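Local coordinates for protein hemin degrading factor (Pseudomonas aeruginosa, PDB 4MF9) that binds heme and probably serves bacterial iron acquisition as a heme-trafficking and heme-degrading protein, at residues Lys250-Ala255 / Gly277-Leu282; Ser258-Met263 / Pro345-Trp350; Arg310-Ser315 / Leu353-Lys358. All blocks are in the same frame, centred on the assembly; numbering follows the deposited sequence.

Overall arrangement
Following the chain, helix 247-258 leads through a short loop into strand 262-268, whose hairpin partner 271-277 runs out into residues 277-282. Contact 1 closes this first loop by setting 250-255 against 277-282, the connection between the two sheets. Contact 2 opens inside it, at 258-263, and closes only at 345-350, at the start of helix 348-355, so contacts 1 and 2 cross. Contact 3 starts from strand 307-313 within the span of contact 2 and ends at 353-358, so these two cross as well, while contact 1 is complete before contact 3 begins. Together they tie helices 247-258 and 348-355, packed through Ala254 and Leu353, to the heme-side sheet.

Contact 1. Residues Lys250-Ala255 / Gly277-Leu282; sequences KLFEAA and GPVCNL
Leu282 brings its CD2 methyl up to the backbone of helix 247-258, where it sits 3.6 Å from Phe252 O and 3.8 Å from Glu253 CA. Its CG is anti to the carbonyl carbon (chi1 -74°), which carries CG toward the helix. This is the closest part of the contact, a methyl laid on a helical turn. Val279 approaches less closely: its CG2 stands at the edge of the Phe252 ring, near the ring plane, 4.3 Å from CD1. The Phe252 side chain also touches Leu336 and Leu298, while Val279 touches Phe296 and Val291, which places the pair between the helix and both large sheets. At Ala255 the backbones stay as close as at Glu253, but the segments meet there through a water. It can donate to Ala255 O at 2.9 Å and accepts from Val279 N at 3.0 Å, bridging the helix to the loop. At the other margin, of the partly exposed Glu253 side chain, the aliphatic CG comes within 4.4 Å of Leu282 CD2. Direct contact is thus apolar and carries little directional restraint, whereas the polar link between the segments runs through a single water shared by a backbone carbonyl and a backbone N-H.

Contact 2. Residues Ser258-Met263 / Pro345-Trp350; sequences SGLPIM and PERDDW
Asp349 OD1 takes a hydrogen bond from Arg347 NH2 at 2.8 Å, part of a salt bridge made within 345-350, and the pair so joined faces Leu260 and Pro261. The carboxylate oxygen uses its syn lone pair, but lies 29° out of the guanidinium plane, and the N-H points at it rather obliquely (132°). Arg347 reaches it with a chain bent at chi3. Pro261 lies over one face of the guanidinium, its CG offset toward the rim and 3.5 Å from Arg347 NH2, and the two side chains cross at about a right angle. Leu260 slides past Asp349 in the opposite direction, with CD1 beside the carboxylate. Its CD2 rests 3.7 Å from Trp350 CA, at the edge of the indole. Deeper in, Ile262 CG2 meets the benzo side of that indole, 4.1 Å from Trp350 CZ3, and the two side chains cross nearly perpendicularly. The indole NE1 is hydrogen-bonded to Thr321 O of strand 320-326, an anchor for the ring on the sheet, and Leu251 of helix 247-258 packs on CZ3. Gly259, with positive phi (82°), ends that helix, and the chain then turns into strand 262-268, where Met263 touches the heme. The arrangement is a helix N terminus, with Arg347 at the N-cap position, packed against the loop that enters a sheet strand, within the C-terminal HemS/ChuX-type domain and beside its heme pocket.

Contact 3. Residues Arg310-Ser315 / Leu353-Lys358; sequences RVRKPS and LAESFK. With HEM (protoporphyrin IX containing Fe), chain C.
Arg310 grips the carbonyl oxygen of Phe357 end-on, NH1 at 2.8 Å and NH2 at 3.0 Å, with the oxygen in the guanidinium plane. NH1 also gives a straighter bond (163°) to Ala354 O, in that carbonyl's plane and on a lone pair, at 2.8 Å. CG is anti to the backbone N (chi1 169°), leading the chain off strand 307-313, and the bend at chi3 turns NE; the guanidinium holds one carbonyl of helix 348-355 (Ala354) and one beyond it (Phe357). Ala354 O receives a second donor, Trp323 NE1, and Leu353 O accepts from both Ser356 N and Ser356 OG. Arg310, Arg312 and Glu355 form a salt-bridge network joining a sheet strand to the C-terminal helix of the HemS/ChuX-type domain. Arg312 and Glu355 reach toward each other tip to tip in a side-on bidentate pair with nearly coplanar planes: NE bonds to OE2 at 2.7 Å and NH2 to OE1 at 2.6 Å, the latter almost linear (173°) and on the syn lone pair. OE1 lies over one face of the Arg310 guanidinium, 3.5 Å from NE, an attraction of charges alone. Both arginines have a further partner in Glu241 OE2, reached through their NH2 atoms, and Arg312 NH1 bonds to Gly237 O. Farther along the strand, Lys313, a heme-binding residue, pairs its NZ with Glu324.

Contact 1. Residues Lys250-Ala255 / Gly277-Leu282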
loop_
_atom_site.group_PDB
_atom_site.type_symbol
_atom_site.label_atom_id
_atom_site.label_comp_id
_atom_site.label_asym_id
_atom_site.label_seq_id
_atom_site.Cartn_x
_atom_site.Cartn_y
_atom_site.Cartn_z
ATOM N N LYS A 250 6.126 -9.900 17.024
ATOM C CA LYS A 250 6.356 -11.212 17.569
ATOM C C LYS A 250 5.823 -12.296 16.694
ATOM O O LYS A 250 6.423 -13.274 16.577
ATOM C CB LYS A 250 5.828 -11.314 18.959
ATOM C CG LYS A 250 6.688 -10.598 19.950
ATOM C CD LYS A 250 5.889 -10.073 21.067
ATOM C CE LYS A 250 6.778 -9.665 22.203
ATOM N NZ LYS A 250 6.110 -9.830 23.487
ATOM N N LEU A 251 4.671 -12.054 16.069
ATOM C CA LEU A 251 4.080 -12.993 15.111
ATOM C C LEU A 251 4.954 -13.151 13.864
ATOM O O LEU A 251 5.129 -14.268 13.361
ATOM C CB LEU A 251 2.639 -12.594 14.740
ATOM C CG LEU A 251 1.905 -13.602 13.853
ATOM C CD1 LEU A 251 0.436 -13.660 14.180
ATOM C CD2 LEU A 251 2.085 -13.219 12.387
ATOM N N PHE A 252 5.479 -12.036 13.354
ATOM C CA PHE A 252 6.442 -12.086 12.257
ATOM C C PHE A 252 7.630 -12.958 12.659
ATOM O O PHE A 252 8.030 -13.862 11.914
ATOM C CB PHE A 252 6.943 -10.679 11.909
ATOM C CG PHE A 252 6.078 -9.939 10.909
ATOM C CD1 PHE A 252 6.027 -10.340 9.578
ATOM C CD2 PHE A 252 5.354 -8.817 11.297
ATOM C CE1 PHE A 252 5.237 -9.641 8.652
ATOM C CE2 PHE A 252 4.567 -8.119 10.383
ATOM C CZ PHE A 252 4.516 -8.532 9.058
ATOM N N GLU A 253 8.145 -12.722 13.853
ATOM C CA GLU A 253 9.300 -13.429 14.376
ATOM C C GLU A 253 9.022 -14.915 14.476
ATOM O O GLU A 253 9.785 -15.738 14.059
ATOM C CB GLU A 253 9.639 -12.854 15.732
ATOM C CG GLU A 253 10.618 -11.729 15.648
ATOM C CD GLU A 253 10.692 -10.858 16.859
ATOM O OE1 GLU A 253 9.837 -10.933 17.720
ATOM O OE2 GLU A 253 11.615 -10.051 16.930
ATOM N N ALA A 254 7.834 -15.251 14.950
ATOM C CA ALA A 254 7.432 -16.648 15.077
ATOM C C ALA A 254 7.242 -17.282 13.701
ATOM O O ALA A 254 7.627 -18.427 13.487
ATOM C CB ALA A 254 6.159 -16.759 15.901
ATOM N N ALA A 255 6.643 -16.539 12.770
ATOM C CA ALA A 255 6.459 -17.025 11.400
ATOM C C ALA A 255 7.808 -17.195 10.701
ATOM O O ALA A 255 7.994 -18.093 9.872
ATOM C CB ALA A 255 5.564 -16.068 10.604
ATOM N N GLY A 277 3.966 -15.574 0.792
ATOM C CA GLY A 277 5.117 -16.428 1.002
ATOM C C GLY A 277 5.688 -16.264 2.388
ATOM O O GLY A 277 5.160 -15.511 3.206
ATOM N N PRO A 278 6.754 -16.967 2.699
ATOM C CA PRO A 278 7.403 -16.838 4.013
ATOM C C PRO A 278 8.168 -15.551 4.179
ATOM O O PRO A 278 8.439 -14.913 3.233
ATOM C CB PRO A 278 8.364 -18.005 4.020
ATOM C CG PRO A 278 8.711 -18.148 2.611
ATOM C CD PRO A 278 7.439 -17.947 1.867
ATOM N N VAL A 279 8.472 -15.202 5.389
ATOM C CA VAL A 279 9.412 -14.167 5.677
ATOM C C VAL A 279 10.567 -14.834 6.393
ATOM O O VAL A 279 10.369 -15.832 7.013
ATOM C CB VAL A 279 8.794 -13.041 6.459
ATOM C CG1 VAL A 279 7.724 -12.384 5.592
ATOM C CG2 VAL A 279 8.201 -13.532 7.745
ATOM N N CYS A 280 11.784 -14.384 6.175
ATOM C CA CYS A 280 12.942 -15.074 6.751
ATOM C C CYS A 280 13.794 -14.143 7.578
ATOM O O CYS A 280 14.014 -14.382 8.758
ATOM C CB CYS A 280 13.822 -15.704 5.665
ATOM S SG CYS A 280 12.982 -16.900 4.600
ATOM N N ASN A 281 14.217 -13.050 6.983
ATOM C CA ASN A 281 15.185 -12.215 7.620
ATOM C C ASN A 281 14.561 -11.011 8.172
ATOM O O ASN A 281 14.025 -10.270 7.436
ATOM C CB ASN A 281 16.249 -11.843 6.572
ATOM C CG ASN A 281 17.559 -11.620 7.190
ATOM O OD1 ASN A 281 17.851 -10.541 7.656
ATOM N ND2 ASN A 281 18.358 -12.655 7.228
ATOM N N LEU A 282 14.652 -10.804 9.476
ATOM C CA LEU A 282 13.933 -9.788 10.159
ATOM C C LEU A 282 14.862 -8.930 11.005
ATOM O O LEU A 282 15.777 -9.435 11.560
ATOM C CB LEU A 282 12.880 -10.419 11.071
ATOM C CG LEU A 282 11.596 -11.052 10.532
ATOM C CD1 LEU A 282 11.649 -11.335 9.077
ATOM C CD2 LEU A 282 11.167 -12.287 11.314
HETATM O O HOH W 1 7.452 -17.457 7.126
#

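Contact 2. Residues Ser258-Met263 / Pro345-Trp350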
loop_
_atom_site.group_PDB
_atom_site.type_symbol
_atom_site.label_atom_id
_atom_site.label_comp_id
_atom_site.label_asym_id
_atom_site.label_seq_id
_atom_site.Cartn_x
_atom_site.Cartn_y
_atom_site.Cartn_z
ATOM N N SER A 258 9.279 -20.535 11.848
ATOM C CA SER A 258 8.720 -21.715 11.213
ATOM C C SER A 258 8.616 -21.876 9.719
ATOM O O SER A 258 8.388 -22.929 9.268
ATOM C CB SER A 258 7.358 -22.002 11.796
ATOM O OG SER A 258 6.274 -21.544 11.029
ATOM N N GLY A 259 8.800 -20.823 8.963
ATOM C CA GLY A 259 8.746 -20.911 7.510
ATOM C C GLY A 259 7.326 -20.876 6.981
ATOM O O GLY A 259 7.070 -21.188 5.815
ATOM N N LEU A 260 6.385 -20.520 7.818
ATOM C CA LEU A 260 5.018 -20.464 7.421
ATOM C C LEU A 260 4.786 -19.387 6.348
ATOM O O LEU A 260 4.991 -18.254 6.566
ATOM C CB LEU A 260 4.202 -20.114 8.659
ATOM C CG LEU A 260 2.769 -19.693 8.689
ATOM C CD1 LEU A 260 2.002 -20.613 7.813
ATOM C CD2 LEU A 260 2.216 -19.906 10.071
ATOM N N PRO A 261 4.271 -19.793 5.238
ATOM C CA PRO A 261 3.914 -18.845 4.176
ATOM C C PRO A 261 2.704 -18.005 4.595
ATOM O O PRO A 261 1.645 -18.538 4.943
ATOM C CB PRO A 261 3.564 -19.759 2.997
ATOM C CG PRO A 261 3.122 -21.055 3.651
ATOM C CD PRO A 261 3.998 -21.192 4.862
ATOM N N ILE A 262 2.871 -16.688 4.571
ATOM C CA ILE A 262 1.822 -15.783 5.013
ATOM C C ILE A 262 1.477 -14.817 3.887
ATOM O O ILE A 262 2.054 -14.896 2.807
ATOM C CB ILE A 262 2.280 -14.998 6.233
ATOM C CG1 ILE A 262 3.530 -14.189 5.883
ATOM C CG2 ILE A 262 2.574 -15.958 7.394
ATOM C CD1 ILE A 262 4.022 -13.296 7.005
ATOM N N MET A 263 0.530 -13.937 4.101
ATOM C CA MET A 263 0.180 -12.858 3.199
ATOM C C MET A 263 0.253 -11.546 3.941
ATOM O O MET A 263 -0.264 -11.453 5.008
ATOM C CB MET A 263 -1.211 -13.038 2.629
ATOM C CG MET A 263 -1.408 -14.300 1.863
ATOM S SD MET A 263 -3.012 -14.550 1.170
ATOM C CE MET A 263 -2.890 -13.377 -0.155
ATOM N N PRO A 345 -9.378 -23.703 2.195
ATOM C CA PRO A 345 -9.547 -23.168 3.535
ATOM C C PRO A 345 -8.201 -22.680 4.029
ATOM O O PRO A 345 -7.217 -23.057 3.437
ATOM C CB PRO A 345 -9.956 -24.400 4.320
ATOM C CG PRO A 345 -9.275 -25.485 3.624
ATOM C CD PRO A 345 -9.442 -25.163 2.196
ATOM N N GLU A 346 -8.130 -21.913 5.089
ATOM C CA GLU A 346 -6.860 -21.450 5.562
ATOM C C GLU A 346 -6.113 -22.608 6.168
ATOM O O GLU A 346 -6.699 -23.604 6.466
ATOM C CB GLU A 346 -6.993 -20.237 6.501
ATOM C CG GLU A 346 -7.404 -20.513 7.946
ATOM C CD GLU A 346 -7.619 -19.267 8.781
ATOM O OE1 GLU A 346 -7.250 -18.192 8.363
ATOM O OE2 GLU A 346 -8.190 -19.364 9.866
ATOM N N ARG A 347 -4.808 -22.485 6.306
ATOM C CA ARG A 347 -3.984 -23.559 6.811
ATOM C C ARG A 347 -3.979 -23.607 8.329
ATOM O O ARG A 347 -4.128 -22.612 8.953
ATOM C CB ARG A 347 -2.574 -23.508 6.232
ATOM C CG ARG A 347 -2.569 -23.133 4.781
ATOM C CD ARG A 347 -1.256 -23.217 4.067
ATOM N NE ARG A 347 -0.070 -23.253 4.894
ATOM C CZ ARG A 347 1.057 -23.838 4.534
ATOM N NH1 ARG A 347 1.192 -24.376 3.338
ATOM N NH2 ARG A 347 2.045 -23.860 5.354
ATOM N N ASP A 348 -3.847 -24.776 8.904
ATOM C CA ASP A 348 -3.895 -24.920 10.333
ATOM C C ASP A 348 -2.749 -24.229 11.017
ATOM O O ASP A 348 -2.909 -23.700 12.052
ATOM C CB ASP A 348 -3.926 -26.413 10.729
ATOM C CG ASP A 348 -5.038 -27.206 10.052
ATOM O OD1 ASP A 348 -4.908 -28.403 9.789
ATOM O OD2 ASP A 348 -6.070 -26.661 9.767
ATOM N N ASP A 349 -1.594 -24.241 10.408
ATOM C CA ASP A 349 -0.435 -23.655 11.013
ATOM C C ASP A 349 -0.604 -22.150 11.184
ATOM O O ASP A 349 -0.264 -21.576 12.177
ATOM C CB ASP A 349 0.902 -24.099 10.313
ATOM C CG ASP A 349 0.984 -23.715 8.839
ATOM O OD1 ASP A 349 1.875 -24.218 8.128
ATOM O OD2 ASP A 349 0.146 -22.949 8.379
ATOM N N TRP A 350 -1.203 -21.544 10.195
ATOM C CA TRP A 350 -1.508 -20.124 10.291
ATOM C C TRP A 350 -2.501 -19.846 11.420
ATOM O O TRP A 350 -2.238 -19.014 12.298
ATOM C CB TRP A 350 -2.054 -19.563 8.976
ATOM C CG TRP A 350 -2.701 -18.222 9.189
ATOM C CD1 TRP A 350 -4.037 -17.918 9.104
ATOM C CD2 TRP A 350 -2.038 -17.012 9.567
ATOM N NE1 TRP A 350 -4.235 -16.585 9.393
ATOM C CE2 TRP A 350 -3.021 -16.010 9.678
ATOM C CE3 TRP A 350 -0.705 -16.678 9.814
ATOM C CZ2 TRP A 350 -2.705 -14.699 10.028
ATOM C CZ3 TRP A 350 -0.400 -15.390 10.158
ATOM C CH2 TRP A 350 -1.390 -14.415 10.265
#

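Contact 3. Residues Arg310-Ser315 / Leu353-Lys358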
loop_
_atom_site.group_PDB
_atom_site.type_symbol
_atom_site.label_atom_id
_atom_site.label_comp_id
_atom_site.label_asym_id
_atom_site.label_seq_id
_atom_site.Cartn_x
_atom_site.Cartn_y
_atom_site.Cartn_z
ATOM N N ARG A 310 -7.117 -9.291 16.190
ATOM C CA ARG A 310 -7.307 -10.568 15.585
ATOM C C ARG A 310 -8.762 -10.630 15.054
ATOM O O ARG A 310 -9.648 -10.393 15.767
ATOM C CB ARG A 310 -7.063 -11.720 16.547
ATOM C CG ARG A 310 -7.470 -13.084 16.090
ATOM C CD ARG A 310 -6.953 -14.238 16.985
ATOM N NE ARG A 310 -7.158 -13.990 18.399
ATOM C CZ ARG A 310 -6.234 -14.101 19.340
ATOM N NH1 ARG A 310 -4.997 -14.471 19.043
ATOM N NH2 ARG A 310 -6.553 -13.876 20.586
ATOM N N VAL A 311 -8.943 -10.977 13.801
ATOM C CA VAL A 311 -10.287 -10.931 13.212
ATOM C C VAL A 311 -10.604 -12.255 12.542
ATOM O O VAL A 311 -9.731 -12.836 11.889
ATOM C CB VAL A 311 -10.393 -9.810 12.155
ATOM C CG1 VAL A 311 -11.833 -9.691 11.609
ATOM C CG2 VAL A 311 -9.942 -8.482 12.740
ATOM N N ARG A 312 -11.836 -12.722 12.690
ATOM C CA ARG A 312 -12.287 -13.928 12.072
ATOM C C ARG A 312 -13.562 -13.661 11.250
ATOM O O ARG A 312 -14.523 -13.157 11.763
ATOM C CB ARG A 312 -12.484 -15.083 13.062
ATOM C CG ARG A 312 -11.561 -15.130 14.260
ATOM C CD ARG A 312 -11.914 -16.261 15.223
ATOM N NE ARG A 312 -10.953 -16.354 16.274
ATOM C CZ ARG A 312 -11.021 -15.681 17.394
ATOM N NH1 ARG A 312 -12.035 -14.896 17.626
ATOM N NH2 ARG A 312 -10.055 -15.791 18.268
ATOM N N LYS A 313 -13.528 -13.994 9.990
ATOM C CA LYS A 313 -14.641 -13.783 9.102
ATOM C C LYS A 313 -15.061 -15.102 8.415
ATOM O O LYS A 313 -14.263 -15.783 7.886
ATOM C CB LYS A 313 -14.304 -12.730 8.040
ATOM C CG LYS A 313 -13.599 -11.484 8.495
ATOM C CD LYS A 313 -13.560 -10.407 7.420
ATOM C CE LYS A 313 -12.162 -10.264 6.852
ATOM N NZ LYS A 313 -11.242 -9.392 7.600
ATOM N N PRO A 314 -16.337 -15.435 8.461
ATOM C CA PRO A 314 -16.853 -16.595 7.756
ATOM C C PRO A 314 -16.761 -16.340 6.254
ATOM O O PRO A 314 -16.712 -15.237 5.857
ATOM C CB PRO A 314 -18.331 -16.647 8.133
ATOM C CG PRO A 314 -18.576 -15.563 9.013
ATOM C CD PRO A 314 -17.407 -14.663 9.073
ATOM N N SER A 315 -16.735 -17.408 5.485
ATOM C CA SER A 315 -16.733 -17.293 4.035
ATOM C C SER A 315 -17.091 -18.659 3.466
ATOM O O SER A 315 -17.119 -19.650 4.201
ATOM C CB SER A 315 -15.356 -16.854 3.523
ATOM O OG SER A 315 -14.428 -17.925 3.550
ATOM N N LEU A 353 -0.978 -20.155 14.804
ATOM C CA LEU A 353 -0.190 -19.010 15.170
ATOM C C LEU A 353 -0.986 -17.751 15.435
ATOM O O LEU A 353 -0.787 -17.104 16.408
ATOM C CB LEU A 353 0.859 -18.751 14.128
ATOM C CG LEU A 353 1.816 -17.569 14.307
ATOM C CD1 LEU A 353 2.509 -17.588 15.630
ATOM C CD2 LEU A 353 2.822 -17.550 13.198
ATOM N N ALA A 354 -1.935 -17.472 14.578
ATOM C CA ALA A 354 -2.826 -16.318 14.720
ATOM C C ALA A 354 -3.608 -16.344 16.043
ATOM O O ALA A 354 -3.913 -15.296 16.614
ATOM C CB ALA A 354 -3.786 -16.263 13.551
ATOM N N GLU A 355 -3.978 -17.507 16.495
ATOM C CA GLU A 355 -4.695 -17.622 17.771
ATOM C C GLU A 355 -3.807 -17.821 18.990
ATOM O O GLU A 355 -4.258 -17.745 20.056
ATOM C CB GLU A 355 -5.730 -18.728 17.742
ATOM C CG GLU A 355 -6.744 -18.770 16.624
ATOM C CD GLU A 355 -8.032 -18.061 16.976
ATOM O OE1 GLU A 355 -8.044 -17.351 17.969
ATOM O OE2 GLU A 355 -9.019 -18.266 16.315
ATOM N N SER A 356 -2.530 -18.067 18.796
ATOM C CA SER A 356 -1.643 -18.371 19.922
ATOM C C SER A 356 -1.462 -17.185 20.862
ATOM O O SER A 356 -1.095 -17.359 22.026
ATOM C CB SER A 356 -0.282 -18.870 19.430
ATOM O OG SER A 356 0.468 -17.824 18.837
ATOM N N PHE A 357 -1.741 -15.980 20.374
ATOM C CA PHE A 357 -1.477 -14.782 21.168
ATOM C C PHE A 357 -2.678 -14.381 22.017
ATOM O O PHE A 357 -3.823 -14.446 21.566
ATOM C CB PHE A 357 -0.977 -13.630 20.280
ATOM C CG PHE A 357 0.419 -13.837 19.760
ATOM C CD1 PHE A 357 1.505 -13.297 20.428
ATOM C CD2 PHE A 357 0.646 -14.592 18.620
ATOM C CE1 PHE A 357 2.795 -13.499 19.962
ATOM C CE2 PHE A 357 1.936 -14.797 18.145
ATOM C CZ PHE A 357 3.007 -14.250 18.816
ATOM N N LYS A 358 -2.426 -13.974 23.253
ATOM C CA LYS A 358 -3.470 -13.677 24.177
ATOM C C LYS A 358 -4.170 -12.336 23.943
ATOM O O LYS A 358 -3.559 -11.353 23.864
ATOM C CB LYS A 358 -2.960 -13.816 25.624
ATOM C CG LYS A 358 -2.209 -15.112 25.879
ATOM C CD LYS A 358 -2.375 -15.659 27.298
ATOM C CE LYS A 358 -1.489 -16.862 27.609
ATOM N NZ LYS A 358 -1.124 -17.635 26.408
HETATM C CHA HEM C . -8.138 -10.696 0.402
HETATM C CHB HEM C . -6.931 -13.435 -3.268
HETATM C CHC HEM C . -8.917 -10.225 -6.247
HETATM C CHD HEM C . -9.002 -7.083 -2.636
HETATM C C1A HEM C . -7.715 -11.759 -0.343
HETATM C C2A HEM C . -7.253 -13.002 0.173
HETATM C C3A HEM C . -6.943 -13.759 -0.852
HETATM C C4A HEM C . -7.158 -12.986 -1.993
HETATM C CMA HEM C . -6.394 -15.155 -0.770
HETATM C CAA HEM C . -7.160 -13.440 1.592
HETATM C CBA HEM C . -7.775 -14.818 1.945
HETATM C CGA HEM C . -9.252 -14.667 1.899
HETATM O O1A HEM C . -9.962 -15.497 1.339
HETATM O O2A HEM C . -9.718 -13.693 2.426
HETATM C C1B HEM C . -7.416 -12.746 -4.372
HETATM C C2B HEM C . -7.302 -13.333 -5.641
HETATM C C3B HEM C . -7.854 -12.478 -6.514
HETATM C C4B HEM C . -8.309 -11.318 -5.715
HETATM C CMB HEM C . -6.716 -14.680 -5.941
HETATM C CAB HEM C . -7.940 -12.770 -7.976
HETATM C CBB HEM C . -7.943 -11.886 -8.926
HETATM C C1C HEM C . -9.136 -9.093 -5.555
HETATM C C2C HEM C . -9.729 -7.955 -6.062
HETATM C C3C HEM C . -9.766 -7.048 -5.048
HETATM C C4C HEM C . -9.178 -7.632 -3.891
HETATM C CMC HEM C . -10.251 -7.773 -7.455
HETATM C CAC HEM C . -10.300 -5.710 -5.149
HETATM C CBC HEM C . -10.062 -4.909 -4.153
HETATM C C1D HEM C . -8.791 -7.825 -1.467
HETATM C C2D HEM C . -8.862 -7.270 -0.081
HETATM C C3D HEM C . -8.635 -8.295 0.737
HETATM C C4D HEM C . -8.416 -9.456 -0.133
HETATM C CMD HEM C . -9.141 -5.858 0.386
HETATM C CAD HEM C . -8.595 -8.240 2.241
HETATM C CBD HEM C . -9.899 -8.818 2.791
HETATM C CGD HEM C . -10.275 -8.575 4.221
HETATM O O1D HEM C . -10.578 -9.565 4.854
HETATM O O2D HEM C . -10.328 -7.473 4.745
HETATM N NA HEM C . -7.640 -11.764 -1.685
HETATM N NB HEM C . -8.024 -11.552 -4.436
HETATM N NC HEM C . -8.834 -8.866 -4.276
HETATM N ND HEM C . -8.516 -9.120 -1.422
HETATM FE FE HEM C . -8.335 -10.264 -2.850
#